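Local structure of hypothetical protein TTHA0068 (Thermus thermophilus, 2CWY) at residues P3-V8 / E22-Y27; T32-R37 / G71-L76. The protein is of unknown function but belongs to the DUF309 family and folds as a small, single-chain bundle of five helices. All blocks are in the same frame, centred on the assembly; numbering follows the deposited sequence.

Interaction 1 (3-8 with 22-27) is a buried contact and interaction 2 (32-37 with 71-76) a surface one. Their centres lie about 15 Å apart, and they do not touch. The first joins the start of helix 5-13 to helix 17-30. The second joins the start of helix 33-53, the next helix in the chain, to the loop between helices 59-69 and 81-92. The chemistry follows the place in the fold. Interaction 1 is wholly apolar across the segments, with proline, leucine, valine and aromatic rings. Interaction 2 sets leucines and a proline against charged side chains. No direct hydrogen bond crosses either contact.

Interaction 1 of 2, residues P3-V8 / E22-Y27; sequences PDWEEV and EVLEPY
The segments run antiparallel: the CA atoms of Pro3 and Tyr27 are 7.2 Å apart at one end, those of Val8 and Val23 7.9 Å at the other. Pro3 lies over one face of the Tyr27 ring. Its CG is 4.0 Å from the ring centroid and 22° off the ring normal, a CH-pi contact. Pro3 N also sits above that ring, offset toward the rim. The two side chains slide past each other in opposite directions.

Leu24 carries much of the rest. Its CG is anti to the carbonyl carbon (chi1 -64°), and from CG the methyl CD2 reaches three residues of segment 3-8. Leu24 CD2 is 3.7 Å from Pro3 CG. Leu24 CD2 is 3.9 Å from Trp5 CZ3, where the Leu24 side chain crosses that of Trp5 at about a right angle. Leu24 CD2 lies 4.2 Å from Val8 CG2. Val8 CG2 is also 4.5 Å from Val23 CG1, a looser contact. Pro3 CB lies over the centre of one face of the Trp5 ring. The proline is therefore packed against two aromatic rings and a leucine methyl.

The helix that presents Trp5 and Val8 starts with an N-cap. Asp4 OD1 accepts from Glu7 N at 3.2 Å, from above the carboxylate plane, and weakly from Glu6 N. In the facing segment the helix is kinked at Pro26 and Tyr27.

The contact is plain hydrophobic packing between helices 5-13 and 17-30. Helix 33-53 closes against it: Leu39 touches Pro3 and Tyr27, while Val42 and Ile43 touch Leu24. The loop before helix 81-92 adds Met77 on Pro3 and Leu79 on Trp5.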
ATOM      1  N   PRO A   3      -7.248  -7.708   6.684  1.00 14.10           N
ATOM      2  CA  PRO A   3      -7.417  -6.316   7.117  1.00 12.23           C
ATOM      3  C   PRO A   3      -8.844  -5.764   7.011  1.00 12.01           C
ATOM      4  O   PRO A   3      -9.599  -6.159   6.130  1.00 11.44           O
ATOM      5  CB  PRO A   3      -6.469  -5.546   6.185  1.00 12.91           C
ATOM      6  CG  PRO A   3      -5.451  -6.567   5.774  1.00 13.72           C
ATOM      7  CD  PRO A   3      -6.293  -7.800   5.565  1.00 12.82           C
ATOM      8  N   ASP A   4      -9.209  -4.868   7.926  1.00 10.61           N
ATOM      9  CA  ASP A   4     -10.495  -4.177   7.846  1.00 10.59           C
ATOM     10  C   ASP A   4     -10.029  -2.933   7.080  1.00  9.93           C
ATOM     11  O   ASP A   4      -9.472  -2.012   7.671  1.00  9.10           O
ATOM     12  CB  ASP A   4     -11.004  -3.750   9.228  1.00 13.77           C
ATOM     13  CG  ASP A   4     -12.245  -2.869   9.143  1.00 15.20           C
ATOM     14  OD1 ASP A   4     -12.379  -2.101   8.164  1.00 17.15           O
ATOM     15  OD2 ASP A   4     -13.088  -2.931  10.057  1.00 16.81           O
ATOM     16  N   TRP A   5     -10.234  -2.914   5.765  1.00 10.06           N
ATOM     17  CA  TRP A   5      -9.757  -1.796   4.960  1.00 10.26           C
ATOM     18  C   TRP A   5     -10.349  -0.436   5.329  1.00 12.16           C
ATOM     19  O   TRP A   5      -9.743   0.600   5.065  1.00 12.69           O
ATOM     20  CB  TRP A   5      -9.939  -2.119   3.464  1.00  9.24           C
ATOM     21  CG  TRP A   5      -9.072  -3.269   2.987  1.00 10.43           C
ATOM     22  CD1 TRP A   5      -9.492  -4.486   2.517  1.00 11.26           C
ATOM     23  CD2 TRP A   5      -7.635  -3.287   2.905  1.00  9.89           C
ATOM     24  NE1 TRP A   5      -8.404  -5.252   2.144  1.00 12.24           N
ATOM     25  CE2 TRP A   5      -7.257  -4.538   2.374  1.00 10.71           C
ATOM     26  CE3 TRP A   5      -6.634  -2.358   3.225  1.00 11.04           C
ATOM     27  CZ2 TRP A   5      -5.911  -4.889   2.154  1.00 12.04           C
ATOM     28  CZ3 TRP A   5      -5.293  -2.706   3.001  1.00 10.17           C
ATOM     29  CH2 TRP A   5      -4.951  -3.962   2.471  1.00  9.97           C
ATOM     30  N   GLU A   6     -11.521  -0.425   5.956  1.00 12.22           N
ATOM     31  CA  GLU A   6     -12.103   0.843   6.362  1.00 13.05           C
ATOM     32  C   GLU A   6     -11.171   1.468   7.398  1.00 11.58           C
ATOM     33  O   GLU A   6     -10.886   2.658   7.357  1.00 11.49           O
ATOM     34  CB  GLU A   6     -13.498   0.630   6.951  1.00 16.66           C
ATOM     35  CG  GLU A   6     -14.356   1.895   6.975  1.00 24.77           C
ATOM     36  CD  GLU A   6     -14.280   2.707   5.671  1.00 28.06           C
ATOM     37  OE1 GLU A   6     -14.049   2.115   4.588  1.00 33.06           O
ATOM     38  OE2 GLU A   6     -14.467   3.943   5.730  1.00 30.46           O
ATOM     39  N   GLU A   7     -10.684   0.654   8.325  1.00 12.27           N
ATOM     40  CA  GLU A   7      -9.761   1.138   9.347  1.00 11.79           C
ATOM     41  C   GLU A   7      -8.423   1.542   8.740  1.00 10.59           C
ATOM     42  O   GLU A   7      -7.859   2.587   9.083  1.00 10.48           O
ATOM     43  CB  GLU A   7      -9.501   0.052  10.393  1.00 18.15           C
ATOM     44  CG  GLU A   7     -10.651  -0.152  11.340  1.00 24.99           C
ATOM     45  CD  GLU A   7     -11.058   1.146  12.004  1.00 28.62           C
ATOM     46  OE1 GLU A   7     -10.189   1.770  12.662  1.00 29.41           O
ATOM     47  OE2 GLU A   7     -12.237   1.536  11.856  1.00 30.35           O
ATOM     48  N   VAL A   8      -7.917   0.712   7.839  1.00  9.62           N
ATOM     49  CA  VAL A   8      -6.623   0.977   7.217  1.00  9.62           C
ATOM     50  C   VAL A   8      -6.657   2.255   6.400  1.00 10.35           C
ATOM     51  O   VAL A   8      -5.750   3.078   6.480  1.00 11.35           O
ATOM     52  CB  VAL A   8      -6.184  -0.209   6.334  1.00 11.89           C
ATOM     53  CG1 VAL A   8      -4.878   0.125   5.614  1.00 13.40           C
ATOM     54  CG2 VAL A   8      -6.006  -1.459   7.198  1.00 10.60           C
ATOM     55  N   GLU A  22       2.914  -0.786   9.500  1.00 13.56           N
ATOM     56  CA  GLU A  22       2.986  -1.634  10.688  1.00 13.05           C
ATOM     57  C   GLU A  22       1.751  -2.516  10.879  1.00 12.52           C
ATOM     58  O   GLU A  22       1.872  -3.677  11.263  1.00 12.35           O
ATOM     59  CB  GLU A  22       3.167  -0.761  11.931  1.00 16.61           C
ATOM     60  CG  GLU A  22       3.519  -1.535  13.182  1.00 19.95           C
ATOM     61  CD  GLU A  22       3.611  -0.641  14.393  1.00 21.84           C
ATOM     62  OE1 GLU A  22       4.185   0.464  14.274  1.00 21.90           O
ATOM     63  OE2 GLU A  22       3.114  -1.049  15.466  1.00 23.85           O
ATOM     64  N   VAL A  23       0.565  -1.972  10.607  1.00  9.16           N
ATOM     65  CA  VAL A  23      -0.670  -2.729  10.775  1.00  9.40           C
ATOM     66  C   VAL A  23      -0.819  -3.868   9.761  1.00  8.98           C
ATOM     67  O   VAL A  23      -1.378  -4.916  10.080  1.00  8.53           O
ATOM     68  CB  VAL A  23      -1.911  -1.776  10.717  1.00 11.57           C
ATOM     69  CG1 VAL A  23      -3.204  -2.560  10.539  1.00 14.41           C
ATOM     70  CG2 VAL A  23      -1.984  -0.981  12.007  1.00 13.30           C
ATOM     71  N   LEU A  24      -0.289  -3.677   8.556  1.00  8.27           N
ATOM     72  CA  LEU A  24      -0.398  -4.697   7.518  1.00  7.57           C
ATOM     73  C   LEU A  24       0.681  -5.779   7.551  1.00  8.01           C
ATOM     74  O   LEU A  24       0.511  -6.838   6.948  1.00  7.32           O
ATOM     75  CB  LEU A  24      -0.411  -4.038   6.142  1.00  9.49           C
ATOM     76  CG  LEU A  24      -1.595  -3.119   5.839  1.00  9.49           C
ATOM     77  CD1 LEU A  24      -1.392  -2.519   4.456  1.00 10.36           C
ATOM     78  CD2 LEU A  24      -2.903  -3.905   5.889  1.00  8.13           C
ATOM     79  N   GLU A  25       1.787  -5.526   8.243  1.00  7.55           N
ATOM     80  CA  GLU A  25       2.850  -6.522   8.303  1.00  9.04           C
ATOM     81  C   GLU A  25       2.418  -7.925   8.739  1.00  9.60           C
ATOM     82  O   GLU A  25       2.790  -8.906   8.091  1.00  7.96           O
ATOM     83  CB  GLU A  25       3.993  -6.056   9.209  1.00 10.00           C
ATOM     84  CG  GLU A  25       5.166  -7.016   9.176  1.00  9.18           C
ATOM     85  CD  GLU A  25       6.195  -6.733  10.254  1.00  9.52           C
ATOM     86  OE1 GLU A  25       5.841  -6.082  11.257  1.00 10.25           O
ATOM     87  OE2 GLU A  25       7.354  -7.173  10.100  1.00 11.03           O
ATOM     88  N   PRO A  26       1.622  -8.045   9.830  1.00  9.79           N
ATOM     89  CA  PRO A  26       1.175  -9.361  10.306  1.00 11.73           C
ATOM     90  C   PRO A  26       0.357 -10.120   9.267  1.00 10.69           C
ATOM     91  O   PRO A  26       0.432 -11.344   9.192  1.00 10.09           O
ATOM     92  CB  PRO A  26       0.338  -9.036  11.550  1.00 11.35           C
ATOM     93  CG  PRO A  26       0.788  -7.651  11.959  1.00 12.28           C
ATOM     94  CD  PRO A  26       1.039  -6.966  10.651  1.00 11.34           C
ATOM     95  N   TYR A  27      -0.427  -9.385   8.476  1.00  8.85           N
ATOM     96  CA  TYR A  27      -1.252  -9.993   7.433  1.00  8.71           C
ATOM     97  C   TYR A  27      -0.386 -10.490   6.282  1.00  7.85           C
ATOM     98  O   TYR A  27      -0.590 -11.590   5.768  1.00  7.51           O
ATOM     99  CB  TYR A  27      -2.273  -8.979   6.920  1.00  8.63           C
ATOM    100  CG  TYR A  27      -3.279  -8.633   7.984  1.00  7.73           C
ATOM    101  CD1 TYR A  27      -4.262  -9.552   8.354  1.00 11.81           C
ATOM    102  CD2 TYR A  27      -3.186  -7.439   8.701  1.00  9.97           C
ATOM    103  CE1 TYR A  27      -5.120  -9.299   9.414  1.00 12.17           C
ATOM    104  CE2 TYR A  27      -4.045  -7.171   9.773  1.00 11.59           C
ATOM    105  CZ  TYR A  27      -5.005  -8.115  10.123  1.00 15.23           C
ATOM    106  OH  TYR A  27      -5.824  -7.908  11.213  1.00 16.96           O
TER

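Interaction 2 of 2, residues T32-R37 / G71-L76; sequences TGEERR and GLPCPL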
ATOM      1  N   THR A  32      -0.349 -15.477   1.166  1.00 11.52           N
ATOM      2  CA  THR A  32       0.276 -16.185   0.062  1.00 12.47           C
ATOM      3  C   THR A  32      -0.213 -15.642  -1.267  1.00 11.78           C
ATOM      4  O   THR A  32      -1.208 -14.919  -1.327  1.00 10.91           O
ATOM      5  CB  THR A  32      -0.011 -17.699   0.101  1.00 15.41           C
ATOM      6  OG1 THR A  32       0.724 -18.328  -0.953  1.00 19.40           O
ATOM      7  CG2 THR A  32      -1.506 -17.993  -0.098  1.00 11.99           C
ATOM      8  N   GLY A  33       0.527 -15.980  -2.325  1.00 11.83           N
ATOM      9  CA  GLY A  33       0.178 -15.587  -3.680  1.00 12.16           C
ATOM     10  C   GLY A  33      -0.273 -14.162  -3.928  1.00 12.09           C
ATOM     11  O   GLY A  33       0.415 -13.207  -3.562  1.00 13.05           O
ATOM     12  N   GLU A  34      -1.437 -14.029  -4.561  1.00 12.04           N
ATOM     13  CA  GLU A  34      -2.002 -12.721  -4.897  1.00 14.33           C
ATOM     14  C   GLU A  34      -2.253 -11.821  -3.698  1.00 12.98           C
ATOM     15  O   GLU A  34      -2.030 -10.611  -3.766  1.00 13.73           O
ATOM     16  CB  GLU A  34      -3.310 -12.895  -5.652  1.00 14.60           C
ATOM     17  CG  GLU A  34      -3.176 -13.609  -6.964  1.00 17.34           C
ATOM     18  CD  GLU A  34      -4.525 -13.995  -7.521  1.00 20.56           C
ATOM     19  OE1 GLU A  34      -5.206 -14.841  -6.906  1.00 23.71           O
ATOM     20  OE2 GLU A  34      -4.915 -13.452  -8.568  1.00 24.58           O
ATOM     21  N   GLU A  35      -2.764 -12.412  -2.624  1.00 12.61           N
ATOM     22  CA  GLU A  35      -3.034 -11.681  -1.395  1.00 13.07           C
ATOM     23  C   GLU A  35      -1.739 -11.116  -0.807  1.00 13.14           C
ATOM     24  O   GLU A  35      -1.700  -9.965  -0.365  1.00 10.08           O
ATOM     25  CB  GLU A  35      -3.708 -12.610  -0.387  1.00 13.06           C
ATOM     26  CG  GLU A  35      -5.144 -12.977  -0.761  1.00 16.47           C
ATOM     27  CD  GLU A  35      -5.249 -13.798  -2.046  1.00 20.57           C
ATOM     28  OE1 GLU A  35      -6.188 -13.540  -2.825  1.00 22.95           O
ATOM     29  OE2 GLU A  35      -4.409 -14.699  -2.280  1.00 20.27           O
ATOM     30  N   ARG A  36      -0.677 -11.923  -0.808  1.00 11.38           N
ATOM     31  CA  ARG A  36       0.601 -11.475  -0.262  1.00 10.15           C
ATOM     32  C   ARG A  36       1.142 -10.339  -1.132  1.00 10.39           C
ATOM     33  O   ARG A  36       1.675  -9.353  -0.624  1.00  9.14           O
ATOM     34  CB  ARG A  36       1.615 -12.642  -0.188  1.00 10.11           C
ATOM     35  CG  ARG A  36       2.794 -12.403   0.778  1.00 12.44           C
ATOM     36  CD  ARG A  36       3.860 -13.518   0.704  1.00 14.85           C
ATOM     37  NE  ARG A  36       5.004 -13.268   1.588  1.00 17.00           N
ATOM     38  CZ  ARG A  36       5.068 -13.629   2.869  1.00 18.48           C
ATOM     39  NH1 ARG A  36       4.060 -14.274   3.437  1.00 19.23           N
ATOM     40  NH2 ARG A  36       6.144 -13.333   3.592  1.00 19.28           N
ATOM     41  N   ARG A  37       0.974 -10.453  -2.446  1.00  9.40           N
ATOM     42  CA  ARG A  37       1.457  -9.406  -3.335  1.00 10.53           C
ATOM     43  C   ARG A  37       0.699  -8.105  -3.075  1.00 10.05           C
ATOM     44  O   ARG A  37       1.293  -7.025  -2.986  1.00  9.84           O
ATOM     45  CB  ARG A  37       1.293  -9.845  -4.799  1.00 11.41           C
ATOM     46  CG  ARG A  37       2.397 -10.795  -5.271  1.00 14.56           C
ATOM     47  CD  ARG A  37       2.040 -11.409  -6.614  1.00 17.86           C
ATOM     48  NE  ARG A  37       1.741 -10.383  -7.607  1.00 21.83           N
ATOM     49  CZ  ARG A  37       0.993 -10.596  -8.683  1.00 24.21           C
ATOM     50  NH1 ARG A  37       0.473 -11.800  -8.896  1.00 24.99           N
ATOM     51  NH2 ARG A  37       0.751  -9.606  -9.531  1.00 25.70           N
ATOM     52  N   GLY A  71      -0.949  -6.931 -12.672  1.00 17.10           N
ATOM     53  CA  GLY A  71      -1.624  -8.166 -13.028  1.00 16.01           C
ATOM     54  C   GLY A  71      -2.598  -8.727 -12.013  1.00 16.10           C
ATOM     55  O   GLY A  71      -3.233  -9.754 -12.267  1.00 16.34           O
ATOM     56  N   LEU A  72      -2.723  -8.080 -10.858  1.00 12.95           N
ATOM     57  CA  LEU A  72      -3.654  -8.569  -9.850  1.00 12.87           C
ATOM     58  C   LEU A  72      -5.078  -8.182 -10.220  1.00 12.55           C
ATOM     59  O   LEU A  72      -5.306  -7.182 -10.915  1.00 12.47           O
ATOM     60  CB  LEU A  72      -3.345  -7.961  -8.475  1.00 11.46           C
ATOM     61  CG  LEU A  72      -2.091  -8.392  -7.713  1.00 10.36           C
ATOM     62  CD1 LEU A  72      -2.034  -7.618  -6.394  1.00  9.89           C
ATOM     63  CD2 LEU A  72      -2.119  -9.912  -7.449  1.00 11.10           C
ATOM     64  N   PRO A  73      -6.062  -8.984  -9.790  1.00 13.26           N
ATOM     65  CA  PRO A  73      -7.431  -8.598 -10.124  1.00 14.04           C
ATOM     66  C   PRO A  73      -7.779  -7.433  -9.189  1.00 14.23           C
ATOM     67  O   PRO A  73      -7.112  -7.249  -8.168  1.00 11.39           O
ATOM     68  CB  PRO A  73      -8.233  -9.860  -9.810  1.00 16.42           C
ATOM     69  CG  PRO A  73      -7.425 -10.540  -8.756  1.00 16.24           C
ATOM     70  CD  PRO A  73      -6.014 -10.344  -9.224  1.00 11.93           C
ATOM     71  N   CYS A  74      -8.784  -6.636  -9.545  1.00 12.47           N
ATOM     72  CA  CYS A  74      -9.201  -5.516  -8.696  1.00 14.25           C
ATOM     73  C   CYS A  74     -10.725  -5.426  -8.717  1.00 14.42           C
ATOM     74  O   CYS A  74     -11.337  -5.457  -9.780  1.00 15.10           O
ATOM     75  CB  CYS A  74      -8.598  -4.188  -9.192  1.00 13.47           C
ATOM     76  SG  CYS A  74      -8.893  -2.743  -8.098  1.00 14.86           S
ATOM     77  N   PRO A  75     -11.358  -5.324  -7.536  1.00 15.39           N
ATOM     78  CA  PRO A  75     -10.673  -5.294  -6.243  1.00 14.55           C
ATOM     79  C   PRO A  75     -10.137  -6.656  -5.828  1.00 14.36           C
ATOM     80  O   PRO A  75     -10.381  -7.673  -6.491  1.00 13.20           O
ATOM     81  CB  PRO A  75     -11.754  -4.785  -5.296  1.00 15.52           C
ATOM     82  CG  PRO A  75     -13.013  -5.368  -5.884  1.00 16.71           C
ATOM     83  CD  PRO A  75     -12.807  -5.096  -7.368  1.00 16.21           C
ATOM     84  N   LEU A  76      -9.389  -6.663  -4.731  1.00 11.90           N
ATOM     85  CA  LEU A  76      -8.831  -7.887  -4.178  1.00 12.80           C
ATOM     86  C   LEU A  76      -8.820  -7.693  -2.668  1.00 12.25           C
ATOM     87  O   LEU A  76      -8.444  -6.624  -2.172  1.00 13.44           O
ATOM     88  CB  LEU A  76      -7.414  -8.133  -4.701  1.00 14.37           C
ATOM     89  CG  LEU A  76      -6.761  -9.445  -4.279  1.00 15.62           C
ATOM     90  CD1 LEU A  76      -7.588 -10.623  -4.795  1.00 18.03           C
ATOM     91  CD2 LEU A  76      -5.345  -9.499  -4.817  1.00 16.34           C
TER
HETATM   92  O   HOH W   1      -3.482 -12.613 -10.365  1.00 27.32           O
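Leu72 lies over one face of the Arg37 guanidinium, with CD2 above its centre and 3.4 Å from Arg37 CZ. The Arg37 chain bends at chi3 (55°), which places NE off the line of the preceding carbons. Arg37 NE donates to the carbonyl O of Arg68, so a hydrogen bond from NE holds the guanidinium, as well as the methyl over its face. An alanine in place of Arg37 would probably leave Leu72 CD2 without its flat cover and Arg68 O without this donor.

Leu72 CD2 also meets Glu34 CB at 3.7 Å. The Glu34 chain runs on, extended beyond CG, to the Pro73 ring and crosses it at about a right angle. There Glu34 OE2 is 3.4 Å from Pro73 CD. A water lies between Glu34 OE2 and Gly71 O, but its distance to OE2 is too short to be trusted and its bond to Gly71 O is weak. Leu76 meets the helix through both methyls: Leu76 CD2 is 3.7 Å from the backbone Glu34 O, and Leu76 CD1 is 3.8 Å from Glu35 OE1. Apolar methyls thus rest against the backbone and charged chains of the helix.

The contact lays the loop 71-76 against the start of helix 33-53. Leu38 of that helix touches Leu72 and Leu76. Trp81 of helix 81-92 packs on Leu72 and donates from NE1 to Pro73 O.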